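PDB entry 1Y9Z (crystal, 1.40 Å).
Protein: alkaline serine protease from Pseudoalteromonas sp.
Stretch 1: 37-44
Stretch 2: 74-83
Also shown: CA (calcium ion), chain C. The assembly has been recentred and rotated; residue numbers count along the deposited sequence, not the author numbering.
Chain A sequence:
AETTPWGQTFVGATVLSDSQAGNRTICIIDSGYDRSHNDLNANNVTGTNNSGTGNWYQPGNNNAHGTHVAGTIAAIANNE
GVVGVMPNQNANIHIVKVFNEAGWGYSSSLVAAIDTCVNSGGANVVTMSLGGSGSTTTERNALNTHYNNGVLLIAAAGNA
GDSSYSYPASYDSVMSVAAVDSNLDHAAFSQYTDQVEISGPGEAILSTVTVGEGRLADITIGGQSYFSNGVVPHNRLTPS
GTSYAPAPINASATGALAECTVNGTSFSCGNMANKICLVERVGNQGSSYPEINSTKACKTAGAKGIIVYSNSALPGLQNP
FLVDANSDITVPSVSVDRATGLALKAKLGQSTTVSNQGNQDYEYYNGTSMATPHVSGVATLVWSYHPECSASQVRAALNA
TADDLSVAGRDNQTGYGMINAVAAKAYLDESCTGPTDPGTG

Stretch 1, residues 37-44: HNDLNANN
Stretch 2 (74-83) AAIANNEGVV

A calcium ion pins these two irregular loops together, and D39 is the one residue of stretch 1 that reaches it. Its carboxylate, at an off-rotamer chi1 of -105°, binds the ion through both D39 OD1 (2.5 Å) and D39 OD2 (2.6 Å). Stretch 2 wraps around the same ion, supplying I76 O (2.3 Å), N78 OD1 (2.4 Å), E80 O (2.2 Å) and V82 O (2.4 Å); one further ligand comes from elsewhere in the structure. The metal lets these crowded oxygens coexist: D39 OD2 and V82 O lie 3.0 Å apart.

The carboxylate also accepts hydrogen bonds from N78 ND2 to D39 OD1 (2.9 Å) and from V82 N to D39 OD2 (3.0 Å). The N78 side chain, chi1 p, uses OD1 for calcium and ND2 for D39. G81 (phi 63°, psi -125°) suits its place because a CB would clash with D39 OD2.

The backbones are closest at D39 (-90/5) and I76 (-71/138), CA to CA 4.8 Å, where I76 N donates to D39 O at 2.8 Å. These two are covered most, 117 and 90 Å², within 449 Å² buried over both sides. A type I turn runs from L40 to N43; the CA-to-CB bond of N43 points toward stretch 2, and N43 ND2 donates to A74 O (2.9 Å). I76, m at chi1 and t at chi2, extends I76 CD1 to within 3.9 Å of A42 CB, an apolar contact.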

# COMPACT_ATOMS: atom_id res chain seq x y z
N HIS A 37 -3.69 -18.68 0.11
CA HIS A 37 -2.43 -18.07 0.52
C HIS A 37 -2.09 -18.40 1.97
O HIS A 37 -2.94 -18.30 2.85
CB HIS A 37 -2.52 -16.55 0.34
CG HIS A 37 -1.20 -15.86 0.43
ND1 HIS A 37 -0.67 -15.13 -0.61
CD2 HIS A 37 -0.29 -15.80 1.43
CE1 HIS A 37 0.51 -14.65 -0.26
NE2 HIS A 37 0.77 -15.05 0.97
N ASN A 38 -0.84 -18.79 2.22
CA ASN A 38 -0.41 -19.15 3.57
C ASN A 38 -0.60 -18.05 4.61
O ASN A 38 -0.81 -18.33 5.79
CB ASN A 38 1.06 -19.59 3.58
CG ASN A 38 1.28 -20.91 2.89
OD1 ASN A 38 0.36 -21.70 2.70
ND2 ASN A 38 2.53 -21.17 2.51
N ASP A 39 -0.51 -16.79 4.19
CA ASP A 39 -0.66 -15.68 5.12
C ASP A 39 -2.10 -15.20 5.25
O ASP A 39 -2.37 -14.22 5.93
CB ASP A 39 0.23 -14.51 4.69
CG ASP A 39 1.46 -14.36 5.57
OD1 ASP A 39 1.81 -15.32 6.28
OD2 ASP A 39 2.09 -13.28 5.55
N LEU A 40 -3.03 -15.91 4.61
CA LEU A 40 -4.45 -15.53 4.66
C LEU A 40 -5.42 -16.68 4.90
O LEU A 40 -6.56 -16.46 5.31
CB LEU A 40 -4.85 -14.84 3.35
CG LEU A 40 -4.17 -13.52 3.00
CD1 LEU A 40 -4.58 -13.10 1.60
CD2 LEU A 40 -4.56 -12.46 4.02
N ASN A 41 -4.97 -17.90 4.64
CA ASN A 41 -5.81 -19.08 4.79
C ASN A 41 -6.49 -19.26 6.14
O ASN A 41 -7.70 -19.50 6.20
CB ASN A 41 -4.97 -20.33 4.49
CG ASN A 41 -5.80 -21.60 4.49
OD1 ASN A 41 -6.55 -21.87 3.55
ND2 ASN A 41 -5.69 -22.38 5.56
N ALA A 42 -5.72 -19.13 7.21
CA ALA A 42 -6.24 -19.35 8.56
C ALA A 42 -6.86 -18.17 9.30
O ALA A 42 -6.93 -18.18 10.54
CB ALA A 42 -5.16 -19.99 9.42
N ASN A 43 -7.31 -17.16 8.58
CA ASN A 43 -7.96 -16.03 9.23
C ASN A 43 -9.42 -16.40 9.48
O ASN A 43 -9.93 -17.36 8.90
CB ASN A 43 -7.92 -14.78 8.35
CG ASN A 43 -6.70 -13.91 8.61
OD1 ASN A 43 -6.29 -13.74 9.76
ND2 ASN A 43 -6.13 -13.35 7.55
N ASN A 44 -10.08 -15.66 10.35
CA ASN A 44 -11.50 -15.89 10.63
C ASN A 44 -12.22 -15.12 9.54
O ASN A 44 -12.83 -14.08 9.77
CB ASN A 44 -11.88 -15.33 12.00
CG ASN A 44 -11.00 -15.87 13.10
OD1 ASN A 44 -10.59 -17.03 13.06
ND2 ASN A 44 -10.70 -15.04 14.09
N ALA A 74 -4.89 -7.96 7.61
CA ALA A 74 -4.70 -9.13 8.45
C ALA A 74 -3.76 -10.24 7.99
O ALA A 74 -4.04 -11.42 8.26
CB ALA A 74 -6.07 -9.73 8.77
N ALA A 75 -2.67 -9.92 7.30
CA ALA A 75 -1.74 -10.97 6.92
C ALA A 75 -1.35 -11.64 8.25
O ALA A 75 -1.03 -10.95 9.22
CB ALA A 75 -0.52 -10.39 6.23
N ILE A 76 -1.37 -12.96 8.27
CA ILE A 76 -1.10 -13.72 9.49
C ILE A 76 0.34 -13.74 10.00
O ILE A 76 1.28 -13.87 9.22
CB ILE A 76 -1.59 -15.17 9.31
CG1 ILE A 76 -3.08 -15.16 8.99
CG2 ILE A 76 -1.32 -15.98 10.57
CD1 ILE A 76 -3.64 -16.51 8.62
N ALA A 77 0.48 -13.61 11.31
CA ALA A 77 1.79 -13.65 11.96
C ALA A 77 2.19 -15.12 12.03
O ALA A 77 1.51 -15.92 12.68
CB ALA A 77 1.70 -13.05 13.36
N ASN A 78 3.28 -15.48 11.36
CA ASN A 78 3.71 -16.87 11.32
C ASN A 78 5.15 -17.09 10.85
O ASN A 78 5.46 -18.14 10.29
CB ASN A 78 2.77 -17.66 10.41
CG ASN A 78 2.62 -17.01 9.04
OD1 ASN A 78 3.43 -16.16 8.67
ND2 ASN A 78 1.60 -17.40 8.30
N ASN A 79 6.02 -16.12 11.06
CA ASN A 79 7.42 -16.28 10.64
C ASN A 79 7.66 -16.43 9.13
O ASN A 79 8.73 -16.87 8.70
CB ASN A 79 8.04 -17.48 11.38
CG ASN A 79 9.55 -17.55 11.21
OD1 ASN A 79 10.27 -16.60 11.52
ND2 ASN A 79 10.04 -18.69 10.72
N GLU A 80 6.66 -16.09 8.31
CA GLU A 80 6.80 -16.14 6.86
C GLU A 80 6.01 -14.97 6.27
O GLU A 80 5.05 -14.50 6.88
CB GLU A 80 6.30 -17.46 6.26
CG GLU A 80 4.78 -17.64 6.21
CD GLU A 80 4.36 -18.92 5.48
OE1 GLU A 80 4.48 -18.98 4.24
OE2 GLU A 80 3.93 -19.87 6.16
N GLY A 81 6.42 -14.50 5.10
CA GLY A 81 5.71 -13.40 4.48
C GLY A 81 5.73 -12.10 5.26
O GLY A 81 6.79 -11.59 5.62
N VAL A 82 4.54 -11.56 5.53
CA VAL A 82 4.41 -10.31 6.26
C VAL A 82 3.39 -10.43 7.39
O VAL A 82 2.98 -11.53 7.76
CB VAL A 82 3.99 -9.16 5.31
CG1 VAL A 82 5.05 -8.97 4.23
CG2 VAL A 82 2.65 -9.48 4.67
N VAL A 83 2.99 -9.28 7.93
CA VAL A 83 1.99 -9.21 8.99
C VAL A 83 1.09 -8.01 8.72
O VAL A 83 1.56 -6.97 8.25
CB VAL A 83 2.63 -9.05 10.40
CG1 VAL A 83 3.37 -10.31 10.78
CG2 VAL A 83 3.57 -7.85 10.41
CA CA C . 3.10 -13.92 7.83